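Local structure of AB hydrolase-1 domain-containing protein (Thermoplasma acidophilum DSM 1728, 3BDI) at residues V16-K20 against Y93-N97; L32-Y36 against A107-G111. The protein is of unknown specific function but is predicted to be an alpha/beta-hydrolase-fold enzyme of the ABHD14 family, probably a serine hydrolase acting on an unidentified substrate. All blocks are in the same frame, centred on the assembly; numbering follows the deposited sequence. Where two conformers were deposited one is given.

Contact 1: V16-K20 against Y93-N97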
ATOM      1  N   VAL A  16     -11.362  -0.039 -13.223  1.00  7.65           N
ATOM      2  CA  VAL A  16     -10.459  -0.580 -12.230  1.00  8.23           C
ATOM      3  C   VAL A  16     -11.088  -1.797 -11.576  1.00  8.06           C
ATOM      4  O   VAL A  16     -12.212  -1.715 -11.086  1.00  8.98           O
ATOM      5  CB  VAL A  16     -10.161   0.503 -11.172  1.00  8.83           C
ATOM      6  CG1 VAL A  16      -9.329  -0.049 -10.027  1.00  9.34           C
ATOM      7  CG2 VAL A  16      -9.438   1.648 -11.848  1.00 11.04           C
ATOM      8  N   PHE A  17     -10.368  -2.909 -11.550  1.00  7.95           N
ATOM      9  CA  PHE A  17     -10.755  -4.058 -10.748  1.00  7.78           C
ATOM     10  C   PHE A  17     -10.347  -3.823  -9.306  1.00  7.60           C
ATOM     11  O   PHE A  17      -9.250  -3.369  -9.025  1.00  8.13           O
ATOM     12  CB  PHE A  17     -10.053  -5.322 -11.243  1.00  7.37           C
ATOM     13  CG  PHE A  17     -10.342  -6.548 -10.407  1.00  7.96           C
ATOM     14  CD1 PHE A  17     -11.591  -7.120 -10.451  1.00  8.20           C
ATOM     15  CD2 PHE A  17      -9.366  -7.137  -9.597  1.00  9.08           C
ATOM     16  CE1 PHE A  17     -11.890  -8.203  -9.677  1.00  9.69           C
ATOM     17  CE2 PHE A  17      -9.638  -8.240  -8.829  1.00 10.02           C
ATOM     18  CZ  PHE A  17     -10.924  -8.802  -8.895  1.00  8.13           C
ATOM     19  N   GLN A  18     -11.253  -4.136  -8.380  1.00  8.32           N
ATOM     20  CA  GLN A  18     -10.894  -4.123  -6.968  1.00  8.58           C
ATOM     21  C   GLN A  18     -11.515  -5.230  -6.185  1.00  8.02           C
ATOM     22  O   GLN A  18     -12.555  -5.781  -6.551  1.00  7.94           O
ATOM     23  CB  GLN A  18     -11.257  -2.767  -6.305  1.00  9.31           C
ATOM     24  CG  GLN A  18     -12.754  -2.529  -6.133  1.00  9.46           C
ATOM     25  CD  GLN A  18     -13.062  -1.216  -5.394  1.00  8.96           C
ATOM     26  OE1 GLN A  18     -12.165  -0.447  -5.077  1.00 10.85           O
ATOM     27  NE2 GLN A  18     -14.344  -0.913  -5.180  1.00  9.72           N
ATOM     28  N   ARG A  19     -10.876  -5.525  -5.076  1.00  8.39           N
ATOM     29  CA  ARG A  19     -11.362  -6.449  -4.043  1.00  8.39           C
ATOM     30  C   ARG A  19     -11.523  -5.683  -2.756  1.00  8.20           C
ATOM     31  O   ARG A  19     -10.673  -4.881  -2.406  1.00  9.87           O
ATOM     32  CB  ARG A  19     -10.352  -7.567  -3.853  1.00  9.11           C
ATOM     33  CG  ARG A  19      -9.844  -8.152  -5.170  1.00  9.68           C
ATOM     34  CD  ARG A  19      -8.845  -9.245  -4.941  1.00 10.82           C
ATOM     35  NE  ARG A  19      -9.482 -10.499  -4.534  1.00 10.14           N
ATOM     36  CZ  ARG A  19      -8.867 -11.441  -3.813  1.00 10.23           C
ATOM     37  NH1 ARG A  19      -7.669 -11.209  -3.295  1.00 11.49           N
ATOM     38  NH2 ARG A  19      -9.508 -12.577  -3.544  1.00 14.20           N
ATOM     39  N   LYS A  20     -12.643  -5.914  -2.048  1.00 10.25           N
ATOM     40  CA  LYS A  20     -12.855  -5.158  -0.818  1.00  9.55           C
ATOM     41  C   LYS A  20     -13.607  -5.973   0.206  1.00 10.51           C
ATOM     42  O   LYS A  20     -14.358  -6.831  -0.168  1.00 11.71           O
ATOM     43  CB  LYS A  20     -13.593  -3.841  -1.081  1.00  8.97           C
ATOM     44  CG  LYS A  20     -15.020  -4.025  -1.515  1.00 10.89           C
ATOM     45  CD  LYS A  20     -15.656  -2.708  -1.916  1.00 11.76           C
ATOM     46  CE  LYS A  20     -17.147  -2.862  -2.194  1.00 12.84           C
ATOM     47  NZ  LYS A  20     -17.773  -1.641  -2.826  1.00 13.33           N
ATOM     48  N   TYR A  93      -9.078   7.118  -6.328  1.00 10.41           N
ATOM     49  CA  TYR A  93      -9.571   5.779  -6.006  1.00 11.48           C
ATOM     50  C   TYR A  93     -10.252   5.759  -4.637  1.00  9.57           C
ATOM     51  O   TYR A  93     -11.336   5.213  -4.505  1.00 10.75           O
ATOM     52  CB  TYR A  93      -8.391   4.793  -6.034  1.00 10.41           C
ATOM     53  CG  TYR A  93      -8.746   3.412  -5.550  1.00  9.58           C
ATOM     54  CD1 TYR A  93      -9.540   2.566  -6.286  1.00  9.18           C
ATOM     55  CD2 TYR A  93      -8.314   2.994  -4.282  1.00  9.78           C
ATOM     56  CE1 TYR A  93      -9.838   1.327  -5.812  1.00  8.44           C
ATOM     57  CE2 TYR A  93      -8.595   1.753  -3.806  1.00  9.84           C
ATOM     58  CZ  TYR A  93      -9.402   0.909  -4.555  1.00  7.90           C
ATOM     59  OH  TYR A  93      -9.726  -0.343  -4.090  1.00 10.16           O
ATOM     60  N   LEU A  94      -9.634   6.400  -3.644  1.00 10.90           N
ATOM     61  CA  LEU A  94     -10.288   6.512  -2.362  1.00 11.45           C
ATOM     62  C   LEU A  94     -11.596   7.305  -2.483  1.00 12.30           C
ATOM     63  O   LEU A  94     -12.627   6.870  -1.978  1.00 12.54           O
ATOM     64  CB  LEU A  94      -9.337   7.130  -1.351  1.00 12.15           C
ATOM     65  CG  LEU A  94      -8.118   6.302  -0.917  1.00 14.01           C
ATOM     66  CD1 LEU A  94      -7.241   7.127   0.020  1.00 16.41           C
ATOM     67  CD2 LEU A  94      -8.558   4.990  -0.240  1.00 13.66           C
ATOM     68  N   LYS A  95     -11.569   8.414  -3.222  1.00 14.60           N
ATOM     69  CA  LYS A  95     -12.769   9.245  -3.424  1.00 14.27           C
ATOM     70  C   LYS A  95     -13.862   8.454  -4.110  1.00 12.92           C
ATOM     71  O   LYS A  95     -15.030   8.533  -3.738  1.00 14.34           O
ATOM     72  CB  LYS A  95     -12.429  10.488  -4.245  1.00 14.84           C
ATOM     73  CG  LYS A  95     -13.610  11.434  -4.514  1.00 20.47           C
ATOM     74  CD  LYS A  95     -13.172  12.711  -5.224  1.00 23.47           C
ATOM     75  N   ALA A  96     -13.505   7.645  -5.112  1.00 11.13           N
ATOM     76  CA  ALA A  96     -14.508   6.851  -5.809  1.00 11.60           C
ATOM     77  C   ALA A  96     -15.229   5.863  -4.909  1.00 11.77           C
ATOM     78  O   ALA A  96     -16.369   5.511  -5.148  1.00 13.93           O
ATOM     79  CB  ALA A  96     -13.875   6.114  -7.013  1.00 12.02           C
ATOM     80  N   ASN A  97     -14.525   5.384  -3.886  1.00 12.40           N
ATOM     81  CA  ASN A  97     -15.068   4.463  -2.898  1.00 11.23           C
ATOM     82  C   ASN A  97     -15.716   5.185  -1.702  1.00 12.22           C
ATOM     83  O   ASN A  97     -16.144   4.535  -0.773  1.00 13.25           O
ATOM     84  CB  ASN A  97     -13.984   3.506  -2.370  1.00 11.77           C
ATOM     85  CG  ASN A  97     -13.736   2.356  -3.314  1.00 10.49           C
ATOM     86  OD1 ASN A  97     -14.606   1.480  -3.477  1.00 11.77           O
ATOM     87  ND2 ASN A  97     -12.551   2.362  -3.982  1.00 11.52           N
TER
HETATM   88  O   HOH W   1     -16.801   0.790  -2.168  1.00 16.63           O
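The side-chain amide of Q18 is the centre of a polar cluster that joins strand 14-21 to the last turn of helix 83-96 and N97 just after it. V16, Q18 and K20 point toward the helix, as strand alternation dictates, while F17 and R19 face the other way. The amides of Q18 and N97 pair head to head: NE2 of Q18 donates to OD1 of N97 at 2.9 Å, and ND2 of N97 returns a bond to OE1 of Q18 at 3.0 Å. OE1 of Q18 also accepts from OH of Y93 at 2.6 Å, so OE1 accepts two bonds, and the buried tyrosine hydroxyl has an acceptor. N97 spends its second ND2 bond on the helix, reaching O of Y93 at 3.1 Å, and its OD1 takes a further bond from water 1, 2.6 Å away. That water accepts from NZ of K20 at 2.7 Å, bridging a lysine and an asparagine that do not bond directly. Both NZ of K20, by a salt bridge, and NE2 of Q18 find another partner in E7. Apolar packing is slight, with CG1 of V16 4.5 Å from CE1 of Y93. The contact packs a helix on one face of the central sheet of an α/β-hydrolase fold: strand 5-11 flanks strand 14-21 on one edge, while on the other strand 57-62 lies under the side chains of Y93 and N97.

Contact 2: L32-Y36 against A107-G111; sequences LFHGY and ASMGG
L32 and F33 finish a β-strand, and the chain runs on extended through H34 and G35 (phi/psi near -77/167 and -83/170) before turning at Y36 (-52/-37). F33 lies 4.9 Å from G110, CA to CA, and its O accepts from N of A107 at 3.0 Å, the last rung between parallel strands. H34 turns its CB away, with chi1 p, and ND1 bonds to O of G35 at 2.8 Å. G35 sets its CA 3.3 Å from O of A107 and lies 4.9 Å from M109, CA to CA. At Y36, chi1 is t and CD1, at the ring edge, lies 4.4 Å from SE of selenomethionine M109; water 2 accepts from N of Y36 (3.0 Å) and N of M109 (3.1 Å). S108 is strained (63/-123) between strand and helix, M109 has chi1 and chi2 t and chi3 p, which sets its CE 3.6 Å from O of H34, and a CB on G110 would clash with O of F33. This turn has the form of the nucleophile elbow of α/β hydrolases. S108 OG bonds to H186 NE2, consistent with a Ser-His-Asp triad completed by D158, while the two amides on water 2 lie where an oxyanion hole is expected.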
ATOM      1  N   LEU A  32      -4.647  -1.216  -0.146  1.00  8.85           N
ATOM      2  CA  LEU A  32      -3.471  -2.005  -0.449  1.00  9.40           C
ATOM      3  C   LEU A  32      -3.108  -1.881  -1.907  1.00  7.29           C
ATOM      4  O   LEU A  32      -3.961  -2.101  -2.762  1.00  9.37           O
ATOM      5  CB  LEU A  32      -3.704  -3.484  -0.153  1.00  9.35           C
ATOM      6  CG  LEU A  32      -4.460  -3.865   1.110  1.00 10.96           C
ATOM      7  CD1 LEU A  32      -4.628  -5.382   1.238  1.00 11.29           C
ATOM      8  CD2 LEU A  32      -3.865  -3.317   2.363  1.00 12.58           C
ATOM      9  N   PHE A  33      -1.842  -1.581  -2.183  1.00  8.14           N
ATOM     10  CA  PHE A  33      -1.340  -1.314  -3.565  1.00  8.90           C
ATOM     11  C   PHE A  33      -0.170  -2.235  -3.859  1.00 10.09           C
ATOM     12  O   PHE A  33       0.836  -2.237  -3.182  1.00 10.52           O
ATOM     13  CB  PHE A  33      -1.011   0.180  -3.735  1.00 10.06           C
ATOM     14  CG  PHE A  33      -2.177   1.055  -3.429  1.00  9.67           C
ATOM     15  CD1 PHE A  33      -3.151   1.290  -4.367  1.00  9.68           C
ATOM     16  CD2 PHE A  33      -2.350   1.575  -2.152  1.00  8.86           C
ATOM     17  CE1 PHE A  33      -4.271   2.042  -4.056  1.00 10.97           C
ATOM     18  CE2 PHE A  33      -3.457   2.315  -1.858  1.00  9.88           C
ATOM     19  CZ  PHE A  33      -4.407   2.559  -2.793  1.00  9.82           C
ATOM     20  N   HIS A  34      -0.348  -3.056  -4.900  1.00  8.36           N
ATOM     21  CA  HIS A  34       0.560  -4.129  -5.238  1.00  8.82           C
ATOM     22  C   HIS A  34       1.855  -3.664  -5.947  1.00  9.66           C
ATOM     23  O   HIS A  34       1.975  -2.559  -6.474  1.00  8.84           O
ATOM     24  CB  HIS A  34      -0.205  -5.168  -6.061  1.00  8.13           C
ATOM     25  CG  HIS A  34      -0.664  -4.653  -7.371  1.00  7.71           C
ATOM     26  ND1 HIS A  34       0.198  -4.466  -8.436  1.00  7.91           N
ATOM     27  CD2 HIS A  34      -1.888  -4.256  -7.776  1.00  8.15           C
ATOM     28  CE1 HIS A  34      -0.501  -3.944  -9.434  1.00  9.31           C
ATOM     29  NE2 HIS A  34      -1.765  -3.800  -9.061  1.00  8.30           N
ATOM     30  N   GLY A  35       2.789  -4.605  -6.012  1.00  9.12           N
ATOM     31  CA  GLY A  35       4.026  -4.471  -6.768  1.00 10.36           C
ATOM     32  C   GLY A  35       3.869  -4.804  -8.228  1.00  9.45           C
ATOM     33  O   GLY A  35       2.830  -5.316  -8.661  1.00  9.21           O
ATOM     34  N   TYR A  36       4.905  -4.511  -8.983  1.00  9.59           N
ATOM     35  CA  TYR A  36       4.930  -4.689 -10.426  1.00  8.52           C
ATOM     36  C   TYR A  36       4.519  -6.129 -10.836  1.00  9.24           C
ATOM     37  O   TYR A  36       3.848  -6.322 -11.863  1.00 10.90           O
ATOM     38  CB  TYR A  36       6.328  -4.379 -10.980  1.00 12.04           C
ATOM     39  CG  TYR A  36       6.455  -4.470 -12.466  1.00 13.42           C
ATOM     40  CD1 TYR A  36       6.151  -3.392 -13.258  1.00 15.17           C
ATOM     41  CD2 TYR A  36       6.857  -5.644 -13.058  1.00 13.65           C
ATOM     42  CE1 TYR A  36       6.260  -3.490 -14.665  1.00 17.33           C
ATOM     43  CE2 TYR A  36       6.995  -5.747 -14.428  1.00 15.95           C
ATOM     44  CZ  TYR A  36       6.696  -4.673 -15.200  1.00 16.91           C
ATOM     45  OH  TYR A  36       6.852  -4.841 -16.585  1.00 25.06           O
ATOM     46  N   ALA A 107       3.425  -2.311  -1.646  1.00 10.06           N
ATOM     47  CA  ALA A 107       4.573  -3.163  -1.814  1.00  8.97           C
ATOM     48  C   ALA A 107       5.357  -2.748  -3.051  1.00  9.93           C
ATOM     49  O   ALA A 107       4.810  -2.608  -4.125  1.00 10.37           O
ATOM     50  CB  ALA A 107       4.133  -4.602  -1.966  1.00 11.79           C
ATOM     51  N   SER A 108       6.676  -2.533  -2.901  1.00 10.47           N
ATOM     52  CA  SER A 108       7.595  -2.364  -4.031  1.00 10.83           C
ATOM     53  C   SER A 108       7.168  -1.096  -4.814  1.00 10.13           C
ATOM     54  O   SER A 108       7.142  -0.008  -4.209  1.00  9.71           O
ATOM     55  CB  SER A 108       7.724  -3.646  -4.824  1.00 12.45           C
ATOM     56  OG  SER A 108       8.835  -3.606  -5.706  1.00 12.19           O
HETATM   57  N   MSE A 109       6.873  -1.216  -6.104  0.50 10.32           N
HETATM   58  CA  MSE A 109       6.313  -0.114  -6.859  0.50  9.15           C
HETATM   59  C   MSE A 109       5.224   0.593  -6.026  0.50 10.90           C
HETATM   60  O   MSE A 109       5.209   1.811  -5.920  0.50 12.60           O
HETATM   61  CB  MSE A 109       5.726  -0.668  -8.175  0.50 10.06           C
HETATM   62  CG  MSE A 109       4.957   0.338  -8.988  0.50  6.83           C
HETATM   63 SE   MSE A 109       4.150  -0.503 -10.563  0.38 11.01          SE
HETATM   64  CE  MSE A 109       2.665  -1.503  -9.831  0.50  9.39           C
ATOM     65  N   GLY A 110       4.280  -0.189  -5.479  1.00  9.76           N
ATOM     66  CA  GLY A 110       3.159   0.313  -4.705  1.00 10.77           C
ATOM     67  C   GLY A 110       3.600   1.074  -3.472  1.00  9.58           C
ATOM     68  O   GLY A 110       2.921   1.988  -3.009  1.00  9.45           O
ATOM     69  N   GLY A 111       4.711   0.650  -2.886  1.00 10.27           N
ATOM     70  CA  GLY A 111       5.292   1.380  -1.746  1.00  9.86           C
ATOM     71  C   GLY A 111       5.757   2.760  -2.166  1.00 11.76           C
ATOM     72  O   GLY A 111       5.561   3.739  -1.420  1.00 11.98           O
TER
HETATM   73  O   HOH W   2       7.569  -3.467  -8.082  1.00  9.99           O

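Overall arrangement
From the N terminus, strand 14-21 supplies the first half of contact 1 and the next strand, 28-33, leads into the first half of contact 2. The chain then forms strand 57-62 and helix 83-96, whose end closes contact 1 across 72 residues; strand 102-107 and the start of helix 109-120 follow, closing contact 2 across 70. The two loops cross. Contact 1 ties a helix to the antiparallel side of the sheet, whereas contact 2 joins adjacent parallel strands at their C-terminal ends, near the chain's centre. Their centres are about 15 Å apart, yet they touch: CD2 of Y93, on the helix, packs 4.2 Å from CE1 of F33, and both side chains touch P62 of strand 57-62.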